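Local coordinates for protein SnoK (Streptomyces nogalater, PDB 5EPA) that acts as a non-heme iron, 2-oxoglutarate-dependent carbocyclase in the biosynthesis of the polyketide nogalamycin, at residues L131-E136 with T220-E225; D135-P140 with E180-F185; T147-I152 with V214-R219; R175-E180 with V194-P199. All coordinates share one frame; numbering follows the deposited sequence.

Interaction 1 (L131-E136 with T220-E225). With FE (Fe (III) ion), chain G; AKG (2-oxoglutaric acid), chain H.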
# COMPACT_ATOMS: atom_id res chain seq x y z
N LEU A 131 -6.73 -9.69 5.79
CA LEU A 131 -8.15 -9.55 5.61
C LEU A 131 -8.47 -8.48 4.57
O LEU A 131 -7.90 -7.39 4.55
CB LEU A 131 -8.82 -9.25 6.96
CG LEU A 131 -10.38 -9.17 6.99
CD1 LEU A 131 -11.05 -10.51 6.73
CD2 LEU A 131 -10.82 -8.61 8.33
N VAL A 132 -9.44 -8.80 3.73
CA VAL A 132 -9.90 -7.91 2.67
C VAL A 132 -10.31 -6.52 3.20
O VAL A 132 -10.95 -6.40 4.24
CB VAL A 132 -11.09 -8.56 1.88
CG1 VAL A 132 -12.31 -8.76 2.79
CG2 VAL A 132 -11.48 -7.73 0.67
N HIS A 133 -9.97 -5.48 2.43
CA HIS A 133 -10.31 -4.10 2.79
C HIS A 133 -10.05 -3.18 1.63
O HIS A 133 -9.48 -3.59 0.63
CB HIS A 133 -9.45 -3.64 4.00
CG HIS A 133 -7.97 -3.61 3.72
ND1 HIS A 133 -7.20 -4.75 3.68
CD2 HIS A 133 -7.13 -2.57 3.45
CE1 HIS A 133 -5.95 -4.41 3.38
NE2 HIS A 133 -5.87 -3.10 3.19
N ASP A 134 -10.44 -1.92 1.78
CA ASP A 134 -9.87 -0.86 0.96
C ASP A 134 -9.09 0.07 1.89
O ASP A 134 -9.20 -0.03 3.10
CB ASP A 134 -10.90 -0.09 0.16
CG ASP A 134 -11.90 0.72 1.02
OD1 ASP A 134 -11.50 1.34 2.03
OD2 ASP A 134 -13.10 0.74 0.64
N ASP A 135 -8.20 0.86 1.32
CA ASP A 135 -7.25 1.61 2.16
C ASP A 135 -7.88 2.90 2.65
O ASP A 135 -7.60 3.34 3.75
CB ASP A 135 -5.98 1.89 1.38
CG ASP A 135 -5.13 0.64 1.16
OD1 ASP A 135 -5.08 -0.35 1.97
OD2 ASP A 135 -4.47 0.69 0.10
N GLU A 136 -8.76 3.47 1.84
CA GLU A 136 -9.47 4.68 2.18
C GLU A 136 -10.09 4.60 3.55
O GLU A 136 -10.07 5.56 4.33
CB GLU A 136 -10.53 4.97 1.09
CG GLU A 136 -11.44 6.14 1.35
CD GLU A 136 -12.45 6.35 0.21
OE1 GLU A 136 -13.34 5.48 -0.03
OE2 GLU A 136 -12.34 7.42 -0.46
N THR A 220 -9.72 0.58 -4.21
CA THR A 220 -9.64 -0.77 -4.74
C THR A 220 -9.67 -1.76 -3.58
O THR A 220 -8.85 -1.67 -2.65
CB THR A 220 -8.39 -0.97 -5.58
OG1 THR A 220 -8.42 -0.06 -6.67
CG2 THR A 220 -8.32 -2.42 -6.11
N VAL A 221 -10.63 -2.67 -3.62
CA VAL A 221 -10.72 -3.72 -2.64
C VAL A 221 -9.57 -4.70 -2.88
O VAL A 221 -9.38 -5.19 -4.01
CB VAL A 221 -12.09 -4.42 -2.69
CG1 VAL A 221 -12.16 -5.60 -1.75
CG2 VAL A 221 -13.16 -3.43 -2.30
N HIS A 222 -8.85 -5.03 -1.82
CA HIS A 222 -7.76 -5.95 -1.93
C HIS A 222 -7.54 -6.77 -0.66
O HIS A 222 -8.10 -6.51 0.39
CB HIS A 222 -6.49 -5.18 -2.30
CG HIS A 222 -6.07 -4.15 -1.28
ND1 HIS A 222 -6.70 -2.93 -1.18
CD2 HIS A 222 -5.10 -4.15 -0.33
CE1 HIS A 222 -6.13 -2.22 -0.20
NE2 HIS A 222 -5.16 -2.95 0.36
N MET A 223 -6.65 -7.74 -0.77
CA MET A 223 -6.38 -8.66 0.31
C MET A 223 -5.02 -9.32 0.06
O MET A 223 -4.40 -9.06 -0.96
CB MET A 223 -7.53 -9.67 0.39
CG MET A 223 -7.52 -10.71 -0.72
SD MET A 223 -9.17 -11.30 -1.13
CE MET A 223 -9.73 -9.93 -2.16
N ALA A 224 -4.57 -10.20 0.96
CA ALA A 224 -3.39 -11.02 0.68
C ALA A 224 -3.47 -12.41 1.25
O ALA A 224 -4.10 -12.63 2.26
CB ALA A 224 -2.14 -10.33 1.21
N GLU A 225 -2.77 -13.34 0.61
CA GLU A 225 -2.67 -14.73 1.07
C GLU A 225 -1.87 -14.84 2.33
O GLU A 225 -1.03 -14.00 2.61
CB GLU A 225 -1.89 -15.59 0.06
CG GLU A 225 -2.45 -15.64 -1.33
CD GLU A 225 -3.89 -16.11 -1.31
OE1 GLU A 225 -4.09 -17.28 -0.94
OE2 GLU A 225 -4.78 -15.30 -1.64
FE FE G . -4.32 -2.11 2.14
C1 AKG H . -1.69 -2.44 1.29
O1 AKG H . -0.56 -2.23 0.77
O2 AKG H . -2.66 -1.64 1.31
C2 AKG H . -1.95 -3.71 1.96
O5 AKG H . -3.08 -3.81 2.42
C3 AKG H . -0.89 -4.78 2.06
C4 AKG H . -1.21 -5.98 2.97
C5 AKG H . -0.06 -7.01 2.91
O3 AKG H . 1.12 -6.68 2.57
O4 AKG H . -0.29 -8.19 3.20
O HOH W 1 -7.42 0.39 -1.59
O HOH W 2 -3.51 -1.31 3.98

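Interaction 2 (D135-P140 with E180-F185). With FE (Fe (III) ion), chain G; AKG (2-oxoglutaric acid), chain H.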
# COMPACT_ATOMS: atom_id res chain seq x y z
N ASP A 135 -8.20 0.86 1.32
CA ASP A 135 -7.25 1.61 2.16
C ASP A 135 -7.88 2.90 2.65
O ASP A 135 -7.60 3.34 3.75
CB ASP A 135 -5.98 1.89 1.38
CG ASP A 135 -5.13 0.64 1.16
OD1 ASP A 135 -5.08 -0.35 1.97
OD2 ASP A 135 -4.47 0.69 0.10
N GLU A 136 -8.76 3.47 1.84
CA GLU A 136 -9.47 4.68 2.18
C GLU A 136 -10.09 4.60 3.55
O GLU A 136 -10.07 5.56 4.33
CB GLU A 136 -10.53 4.97 1.09
CG GLU A 136 -11.44 6.14 1.35
CD GLU A 136 -12.45 6.35 0.21
OE1 GLU A 136 -13.34 5.48 -0.03
OE2 GLU A 136 -12.34 7.42 -0.46
N THR A 137 -10.68 3.47 3.85
CA THR A 137 -11.42 3.30 5.09
C THR A 137 -10.55 3.55 6.33
O THR A 137 -11.00 4.14 7.31
CB THR A 137 -11.98 1.86 5.13
OG1 THR A 137 -12.91 1.67 4.01
CG2 THR A 137 -12.69 1.58 6.42
N GLY A 138 -9.30 3.11 6.28
CA GLY A 138 -8.36 3.28 7.37
C GLY A 138 -7.36 4.44 7.30
O GLY A 138 -6.48 4.56 8.15
N LEU A 139 -7.48 5.31 6.30
CA LEU A 139 -6.64 6.51 6.19
C LEU A 139 -7.30 7.67 6.90
O LEU A 139 -8.47 7.95 6.68
CB LEU A 139 -6.41 6.89 4.74
CG LEU A 139 -5.41 5.99 3.99
CD1 LEU A 139 -5.47 6.27 2.50
CD2 LEU A 139 -3.98 6.15 4.47
N PRO A 140 -6.56 8.34 7.79
CA PRO A 140 -7.11 9.44 8.61
C PRO A 140 -7.09 10.75 7.84
O PRO A 140 -6.51 11.75 8.28
CB PRO A 140 -6.18 9.46 9.80
CG PRO A 140 -4.84 9.08 9.21
CD PRO A 140 -5.14 8.08 8.12
N GLU A 180 -15.91 3.97 3.38
CA GLU A 180 -15.22 5.30 3.49
C GLU A 180 -14.29 5.63 4.65
O GLU A 180 -13.20 6.16 4.40
CB GLU A 180 -16.16 6.51 3.49
CG GLU A 180 -16.96 6.68 2.18
CD GLU A 180 -17.23 8.15 1.83
OE1 GLU A 180 -16.83 9.08 2.58
OE2 GLU A 180 -17.86 8.37 0.76
N HIS A 181 -14.76 5.49 5.89
CA HIS A 181 -13.99 5.97 6.99
C HIS A 181 -14.37 5.36 8.29
O HIS A 181 -15.55 5.38 8.63
CB HIS A 181 -14.07 7.48 7.13
CG HIS A 181 -13.07 8.04 8.10
ND1 HIS A 181 -11.71 8.05 7.84
CD2 HIS A 181 -13.22 8.60 9.33
CE1 HIS A 181 -11.07 8.61 8.85
NE2 HIS A 181 -11.97 8.95 9.77
N MET A 182 -13.38 4.86 9.03
CA MET A 182 -13.59 4.43 10.41
C MET A 182 -13.05 5.44 11.40
O MET A 182 -11.86 5.72 11.42
CB MET A 182 -12.93 3.09 10.64
CG MET A 182 -13.70 1.91 10.03
SD MET A 182 -13.13 0.30 10.58
CE MET A 182 -11.34 0.53 10.60
N THR A 183 -13.92 6.00 12.23
CA THR A 183 -13.47 6.85 13.30
C THR A 183 -12.92 6.00 14.46
O THR A 183 -11.95 6.39 15.11
CB THR A 183 -14.62 7.73 13.77
OG1 THR A 183 -15.01 8.56 12.69
CG2 THR A 183 -14.20 8.63 14.96
N SER A 184 -13.55 4.86 14.72
CA SER A 184 -13.09 3.89 15.70
C SER A 184 -13.38 2.49 15.22
O SER A 184 -14.19 2.31 14.31
CB SER A 184 -13.74 4.12 17.05
OG SER A 184 -15.12 3.93 17.04
N PHE A 185 -12.74 1.49 15.83
CA PHE A 185 -12.84 0.11 15.34
C PHE A 185 -14.22 -0.53 15.51
O PHE A 185 -14.54 -1.45 14.82
CB PHE A 185 -11.74 -0.78 15.93
CG PHE A 185 -10.39 -0.56 15.31
CD1 PHE A 185 -10.17 -0.92 14.00
CD2 PHE A 185 -9.33 0.04 16.03
CE1 PHE A 185 -8.91 -0.71 13.41
CE2 PHE A 185 -8.09 0.26 15.46
CZ PHE A 185 -7.87 -0.12 14.16
FE FE G . -4.32 -2.11 2.14
C1 AKG H . -1.69 -2.44 1.29
O1 AKG H . -0.56 -2.23 0.77
O2 AKG H . -2.66 -1.64 1.31
C2 AKG H . -1.95 -3.71 1.96
O5 AKG H . -3.08 -3.81 2.42
C3 AKG H . -0.89 -4.78 2.06
C4 AKG H . -1.21 -5.98 2.97
C5 AKG H . -0.06 -7.01 2.91
O3 AKG H . 1.12 -6.68 2.57
O4 AKG H . -0.29 -8.19 3.20
O HOH W 3 -14.31 3.11 1.13
O HOH W 2 -3.51 -1.31 3.98

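Interaction 3 (T147-I152 with V214-R219). With AKG (2-oxoglutaric acid), chain H.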
# COMPACT_ATOMS: atom_id res chain seq x y z
N THR A 147 -5.65 9.26 -4.44
CA THR A 147 -4.74 8.57 -3.54
C THR A 147 -4.57 7.10 -3.96
O THR A 147 -5.56 6.39 -4.21
CB THR A 147 -5.20 8.68 -2.09
OG1 THR A 147 -5.12 10.03 -1.67
CG2 THR A 147 -4.36 7.85 -1.14
N LEU A 148 -3.32 6.65 -3.95
CA LEU A 148 -2.96 5.28 -4.32
C LEU A 148 -1.72 4.78 -3.58
O LEU A 148 -0.97 5.56 -2.98
CB LEU A 148 -2.72 5.17 -5.81
CG LEU A 148 -1.40 5.62 -6.39
CD1 LEU A 148 -1.34 5.29 -7.87
CD2 LEU A 148 -1.24 7.09 -6.25
N THR A 149 -1.53 3.46 -3.60
CA THR A 149 -0.46 2.80 -2.88
C THR A 149 0.44 2.05 -3.86
O THR A 149 -0.07 1.42 -4.79
CB THR A 149 -1.00 1.78 -1.89
OG1 THR A 149 -1.76 2.41 -0.85
CG2 THR A 149 0.13 0.97 -1.26
N ALA A 150 1.74 2.19 -3.67
CA ALA A 150 2.73 1.39 -4.36
C ALA A 150 3.17 0.26 -3.44
O ALA A 150 3.72 0.51 -2.39
CB ALA A 150 3.94 2.25 -4.72
N TRP A 151 2.92 -0.98 -3.85
CA TRP A 151 3.29 -2.15 -3.06
C TRP A 151 4.51 -2.73 -3.72
O TRP A 151 4.42 -3.31 -4.79
CB TRP A 151 2.14 -3.13 -3.04
CG TRP A 151 2.22 -4.24 -2.03
CD1 TRP A 151 1.79 -4.22 -0.74
CD2 TRP A 151 2.69 -5.57 -2.27
NE1 TRP A 151 1.99 -5.45 -0.15
CE2 TRP A 151 2.55 -6.29 -1.08
CE3 TRP A 151 3.27 -6.20 -3.39
CZ2 TRP A 151 2.90 -7.63 -0.98
CZ3 TRP A 151 3.66 -7.53 -3.27
CH2 TRP A 151 3.47 -8.22 -2.07
N ILE A 152 5.65 -2.45 -3.12
CA ILE A 152 6.93 -2.73 -3.72
C ILE A 152 7.42 -4.06 -3.20
O ILE A 152 7.59 -4.23 -2.00
CB ILE A 152 7.94 -1.62 -3.33
CG1 ILE A 152 7.42 -0.25 -3.74
CG2 ILE A 152 9.29 -1.86 -4.01
CD1 ILE A 152 8.02 0.87 -2.95
N VAL A 214 3.28 -3.31 -7.61
CA VAL A 214 1.88 -3.25 -7.95
C VAL A 214 1.27 -2.03 -7.29
O VAL A 214 1.36 -1.87 -6.09
CB VAL A 214 1.11 -4.49 -7.49
CG1 VAL A 214 -0.30 -4.50 -8.09
CG2 VAL A 214 1.84 -5.76 -7.88
N PHE A 215 0.59 -1.21 -8.08
CA PHE A 215 -0.07 0.00 -7.61
C PHE A 215 -1.55 -0.25 -7.49
O PHE A 215 -2.15 -0.89 -8.36
CB PHE A 215 0.11 1.16 -8.60
CG PHE A 215 1.51 1.61 -8.75
CD1 PHE A 215 2.37 0.97 -9.57
CD2 PHE A 215 1.97 2.73 -8.03
CE1 PHE A 215 3.70 1.38 -9.67
CE2 PHE A 215 3.28 3.16 -8.15
CZ PHE A 215 4.15 2.48 -8.97
N HIS A 216 -2.16 0.22 -6.42
CA HIS A 216 -3.62 0.13 -6.31
C HIS A 216 -4.25 1.39 -5.71
O HIS A 216 -3.75 1.97 -4.74
CB HIS A 216 -4.08 -1.17 -5.53
CG HIS A 216 -3.73 -1.19 -4.08
ND1 HIS A 216 -2.54 -1.70 -3.62
CD2 HIS A 216 -4.38 -0.73 -2.99
CE1 HIS A 216 -2.47 -1.55 -2.31
NE2 HIS A 216 -3.60 -1.01 -1.90
N HIS A 217 -5.38 1.76 -6.29
CA HIS A 217 -6.16 2.90 -5.82
C HIS A 217 -6.70 2.72 -4.40
O HIS A 217 -6.87 1.60 -3.92
CB HIS A 217 -7.30 3.16 -6.78
CG HIS A 217 -8.00 4.46 -6.56
ND1 HIS A 217 -9.07 4.59 -5.71
CD2 HIS A 217 -7.82 5.67 -7.13
CE1 HIS A 217 -9.51 5.83 -5.74
NE2 HIS A 217 -8.76 6.51 -6.59
N CYS A 218 -6.91 3.83 -3.70
CA CYS A 218 -7.34 3.80 -2.27
C CYS A 218 -8.74 3.22 -2.05
O CYS A 218 -9.12 2.91 -0.93
CB CYS A 218 -7.25 5.18 -1.60
SG CYS A 218 -8.36 6.45 -2.32
N ARG A 219 -9.50 3.07 -3.13
CA ARG A 219 -10.82 2.42 -3.10
C ARG A 219 -10.84 1.03 -3.66
O ARG A 219 -11.89 0.38 -3.63
CB ARG A 219 -11.84 3.25 -3.85
CG ARG A 219 -12.26 4.44 -3.05
CD ARG A 219 -13.27 5.25 -3.80
NE ARG A 219 -13.41 6.53 -3.15
CZ ARG A 219 -14.27 7.46 -3.52
NH1 ARG A 219 -15.08 7.24 -4.53
NH2 ARG A 219 -14.31 8.60 -2.88
C1 AKG H . -1.69 -2.44 1.29
O1 AKG H . -0.56 -2.23 0.77
O2 AKG H . -2.66 -1.64 1.31
C2 AKG H . -1.95 -3.71 1.96
O5 AKG H . -3.08 -3.81 2.42
C3 AKG H . -0.89 -4.78 2.06
C4 AKG H . -1.21 -5.98 2.97
C5 AKG H . -0.06 -7.01 2.91
O3 AKG H . 1.12 -6.68 2.57
O4 AKG H . -0.29 -8.19 3.20
O HOH W 4 -4.24 2.37 -1.67

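Interaction 4 (R175-E180 with V194-P199)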
# COMPACT_ATOMS: atom_id res chain seq x y z
N ARG A 175 -21.19 5.13 -3.59
CA ARG A 175 -21.09 5.47 -2.14
C ARG A 175 -21.72 4.43 -1.22
O ARG A 175 -21.12 4.03 -0.23
CB ARG A 175 -21.79 6.83 -1.91
CG ARG A 175 -21.99 7.44 -0.50
CD ARG A 175 -20.65 7.92 0.07
NE ARG A 175 -20.64 7.96 1.54
CZ ARG A 175 -20.42 6.89 2.30
NH1 ARG A 175 -20.23 5.68 1.75
NH2 ARG A 175 -20.39 7.02 3.63
N GLU A 176 -22.91 3.98 -1.57
CA GLU A 176 -23.62 3.00 -0.75
C GLU A 176 -22.88 1.65 -0.59
O GLU A 176 -23.23 0.87 0.30
CB GLU A 176 -25.05 2.75 -1.29
CG GLU A 176 -25.08 2.06 -2.71
CD GLU A 176 -25.51 2.95 -3.89
OE1 GLU A 176 -25.18 4.18 -3.86
OE2 GLU A 176 -26.15 2.40 -4.85
N ASP A 177 -21.94 1.36 -1.48
CA ASP A 177 -21.16 0.12 -1.47
C ASP A 177 -19.75 0.31 -0.88
O ASP A 177 -18.93 -0.58 -0.96
CB ASP A 177 -21.06 -0.43 -2.88
CG ASP A 177 -22.40 -0.94 -3.42
OD1 ASP A 177 -23.22 -1.42 -2.63
OD2 ASP A 177 -22.64 -0.85 -4.63
N ARG A 178 -19.49 1.45 -0.29
CA ARG A 178 -18.19 1.77 0.31
C ARG A 178 -18.33 2.12 1.76
O ARG A 178 -19.30 2.74 2.17
CB ARG A 178 -17.62 3.01 -0.31
CG ARG A 178 -17.10 2.80 -1.68
CD ARG A 178 -16.25 3.98 -2.07
NE ARG A 178 -17.07 4.99 -2.73
CZ ARG A 178 -17.26 6.24 -2.32
NH1 ARG A 178 -16.68 6.69 -1.21
NH2 ARG A 178 -18.04 7.05 -3.04
N GLN A 179 -17.37 1.70 2.56
CA GLN A 179 -17.40 2.10 3.95
C GLN A 179 -16.91 3.55 4.16
O GLN A 179 -17.47 4.26 4.99
CB GLN A 179 -16.61 1.15 4.80
CG GLN A 179 -16.75 1.49 6.28
CD GLN A 179 -16.45 0.32 7.16
OE1 GLN A 179 -15.83 -0.66 6.73
NE2 GLN A 179 -16.83 0.43 8.44
N GLU A 180 -15.91 3.97 3.38
CA GLU A 180 -15.22 5.30 3.49
C GLU A 180 -14.29 5.63 4.65
O GLU A 180 -13.20 6.16 4.40
CB GLU A 180 -16.16 6.51 3.49
CG GLU A 180 -16.96 6.68 2.18
CD GLU A 180 -17.23 8.15 1.83
OE1 GLU A 180 -16.83 9.08 2.58
OE2 GLU A 180 -17.86 8.37 0.76
N VAL A 194 -21.42 -4.23 3.85
CA VAL A 194 -21.20 -2.94 3.19
C VAL A 194 -21.50 -2.99 1.68
O VAL A 194 -22.20 -2.14 1.15
CB VAL A 194 -19.74 -2.53 3.31
CG1 VAL A 194 -19.50 -1.23 2.57
CG2 VAL A 194 -19.31 -2.39 4.77
N TRP A 195 -20.95 -4.00 1.01
CA TRP A 195 -21.07 -4.20 -0.44
C TRP A 195 -21.71 -5.56 -0.77
O TRP A 195 -21.01 -6.53 -0.92
CB TRP A 195 -19.68 -4.14 -1.06
CG TRP A 195 -19.62 -4.15 -2.54
CD1 TRP A 195 -20.64 -3.87 -3.41
CD2 TRP A 195 -18.49 -4.44 -3.34
NE1 TRP A 195 -20.20 -3.95 -4.69
CE2 TRP A 195 -18.88 -4.30 -4.68
CE3 TRP A 195 -17.16 -4.80 -3.06
CZ2 TRP A 195 -18.01 -4.50 -5.74
CZ3 TRP A 195 -16.29 -5.00 -4.11
CH2 TRP A 195 -16.73 -4.86 -5.45
N PRO A 196 -23.04 -5.63 -0.82
CA PRO A 196 -23.71 -6.94 -0.93
C PRO A 196 -23.23 -7.81 -2.08
O PRO A 196 -23.23 -9.03 -1.97
CB PRO A 196 -25.17 -6.56 -1.14
CG PRO A 196 -25.29 -5.27 -0.41
CD PRO A 196 -24.00 -4.54 -0.61
N ASP A 197 -22.81 -7.19 -3.16
CA ASP A 197 -22.36 -7.95 -4.33
C ASP A 197 -20.90 -8.42 -4.25
O ASP A 197 -20.43 -9.14 -5.14
CB ASP A 197 -22.57 -7.10 -5.56
CG ASP A 197 -22.87 -7.92 -6.79
OD1 ASP A 197 -23.86 -8.69 -6.79
OD2 ASP A 197 -22.08 -7.81 -7.77
N TYR A 198 -20.18 -8.05 -3.18
CA TYR A 198 -18.77 -8.44 -3.01
C TYR A 198 -18.51 -9.92 -3.28
O TYR A 198 -17.62 -10.25 -4.04
CB TYR A 198 -18.22 -8.07 -1.61
CG TYR A 198 -16.88 -8.70 -1.28
CD1 TYR A 198 -15.77 -8.48 -2.09
CD2 TYR A 198 -16.72 -9.54 -0.20
CE1 TYR A 198 -14.57 -9.12 -1.85
CE2 TYR A 198 -15.52 -10.19 0.04
CZ TYR A 198 -14.45 -9.98 -0.79
OH TYR A 198 -13.20 -10.55 -0.52
N PRO A 199 -19.29 -10.80 -2.67
CA PRO A 199 -19.01 -12.22 -2.88
C PRO A 199 -19.13 -12.76 -4.33
O PRO A 199 -18.63 -13.84 -4.59
CB PRO A 199 -20.05 -12.94 -1.97
CG PRO A 199 -20.74 -11.89 -1.18
CD PRO A 199 -20.49 -10.57 -1.85
O HOH W 5 -24.66 -1.03 -0.00

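Interaction 1 (L131-E136 with T220-E225)
His133 and His222 meet at the ferric ion, each through NE2 at 2.1 Å, and Asp135 adds OD1 at 1.9 Å. This is the facial triad of two histidines and one carboxylate; O2 and O5 of 2-oxoglutarate and a water complete six ligands. Imidazole suits the task because one nitrogen can bind metal while the other donates: ND1 of His133 reaches Leu131 O at 2.9 Å, close to the ring plane, and ND1 of His222 reaches Thr220 O, also at 2.9 Å and in the ring plane. These bonds fix the rotation of both rings, whose planes stand 63° apart. In both histidines CG sits between the backbone N and the carbonyl carbon (chi1 63° and 61°), a matching turn that carries it off the same side of the paired strands, toward the iron. Beneath the rings the backbones form an antiparallel hydrogen-bonded pair, His133 N to His222 O at 3.0 Å and His222 N to His133 O at 2.9 Å. OD2 of Asp135 turns from the metal to His216. Away from the iron, CG2 of Val132 presses on CG1 of Val221 at 3.3 Å, a tight fit, and lies near CE of Met223. The second-shell carbonyls would probably polarise the imidazoles and strengthen their donation to the cation.

Interaction 2 (D135-P140 with E180-F185)
Thr137 and Met182 are joined by one backbone hydrogen bond, Met182 N to Thr137 O at 3.0 Å, with the donor in the carbonyl plane. Weaker CA-H...O contacts flank it: Thr137 CA lies 3.4 Å from Glu180 O, and His181 CA approaches Thr137 O. A water adds a polar bridge, donating to Glu136 OE1 at 2.8 Å and accepting from Glu180 N. CG of Glu136, anti to the backbone N (chi1 175°), is thereby set 3.5 Å from Glu180 O, and OE2 is paired with Arg219. OE1 stays 5.4 Å from OE2 of Glu180, and the neighbouring arginines probably ease the repulsion between these like charges. Apolar contact comes from CG2 of Thr137 against CG of Met182 at 3.8 Å, the side chains crossing at a slant; threonine suits the spot by offering this methyl while OG1 bonds to Asp134. The flat ring of His181 can lie edge-on to the Leu139 carbonyl, ND1 3.4 Å from Leu139 O; NE2 hydrogen-bonds to Pro249 O. The contact ties the loop that runs from the iron ligand Asp135 to strand 141-142 onto the loop before helix 191-194, with Leu139 and Pro140 resting on Tyr115 of strand 112-122.

Interaction 3 (T147-I152 with V214-R219)
Two neighbouring strands of the large antiparallel sheet of this cupin-type, PhyH-family fold meet here and line part of the 2-oxoglutarate pocket. Thr149 with His216 and Trp151 with Val214 are hydrogen-bonded pairs; Thr149 N reaches His216 O at 2.9 Å, and Trp151 N reaches Val214 O at 2.9 Å. On the pocket face, Thr149 and His216 lie side by side, CB of the threonine over one face of the imidazole in a CH-pi contact, 4.0 Å from the ring centroid. A water accepts from Thr149 OG1 and donates to His216 O. The imidazole NE2 bonds to Asp135 and gives a weak bond of 3.4 Å to AKG O2. Trp151 CG, anti to the backbone N (chi1 -166°), turns toward the pocket, and indole NE1 donates to AKG O3 at 3.1 Å, the oxygen lying in the ring plane. A leucine in place of Trp151 has no N-H for O3, which would probably leave the cosubstrate less firmly held, with Arg233 and Thr130 still bonded to it. The other face is apolar: Ala150, small enough to admit a ring beside it, sets CB 3.6 Å from CE2 of Phe215. That phenyl packs on helix 98-108, while strands 233-242 and 38-41 flank the pair.

Interaction 4 (R175-E180 with V194-P199)
Val194 packs on the 175-180 loop, whose fold is held from within: OE2 of Glu180, remote from Val194, is gripped by two guanidinium groups. Arg178 NH1 makes a salt bridge with it at 2.8 Å, its hydrogen bond weak in angle. Arg175 NE lies 2.9 Å from OE2 but attracts it by charge alone, since this oxygen lies well out of the guanidinium plane and no N-H points at it; CD of Glu180 sits over the centre of that face. In its own plane that guanidinium donates from NH1 to Arg178 O at 3.1 Å. Across the contact Asp177 CG, anti to its carbonyl carbon (chi1 -69°), is set 3.4 Å from indole CD1 of Trp195, the side chains crossing at about a right angle with planes 39° apart. OD1 of Asp177 reaches CD of Pro196 at 3.8 Å. Trp195 is where the chain leaves helix 191-194 and opens a type I beta turn ending at Tyr198; a proline suits its second position. An alanine in place of Asp177 keeps CB against the indole but removes the carboxylate, which would probably leave a gap beside Pro196 CD. Arg173 makes a cation-pi contact with Trp195 and bonds to Asp177 O. CG1 of Val194 fits against Gln179 N at 3.6 Å.

Interaction 1 holds the iron, and interaction 3 supports it from the large sheet: OD2 of Asp135 lies 2.8 Å from NE2 of His216, a probable hydrogen bond, and both contacts line the 2-oxoglutarate pocket. Strands 213-217 and 222-224 follow each other in the chain, so His216 and His222 come from one run of sequence. The first segments of interactions 1 and 2 overlap, sharing Asp135 and Glu136, and Glu136 N, probably bonded to Cys218 O at 2.8 Å, ties both to interaction 3. Interaction 4 shares Glu180 with interaction 2 and belongs to the periphery. The side chain of Gln179 lies about 12 Å from the bound Fe (III) ion. Interaction 4 touches interaction 1 where Tyr198 OH meets Val132 CG2 at 3.5 Å.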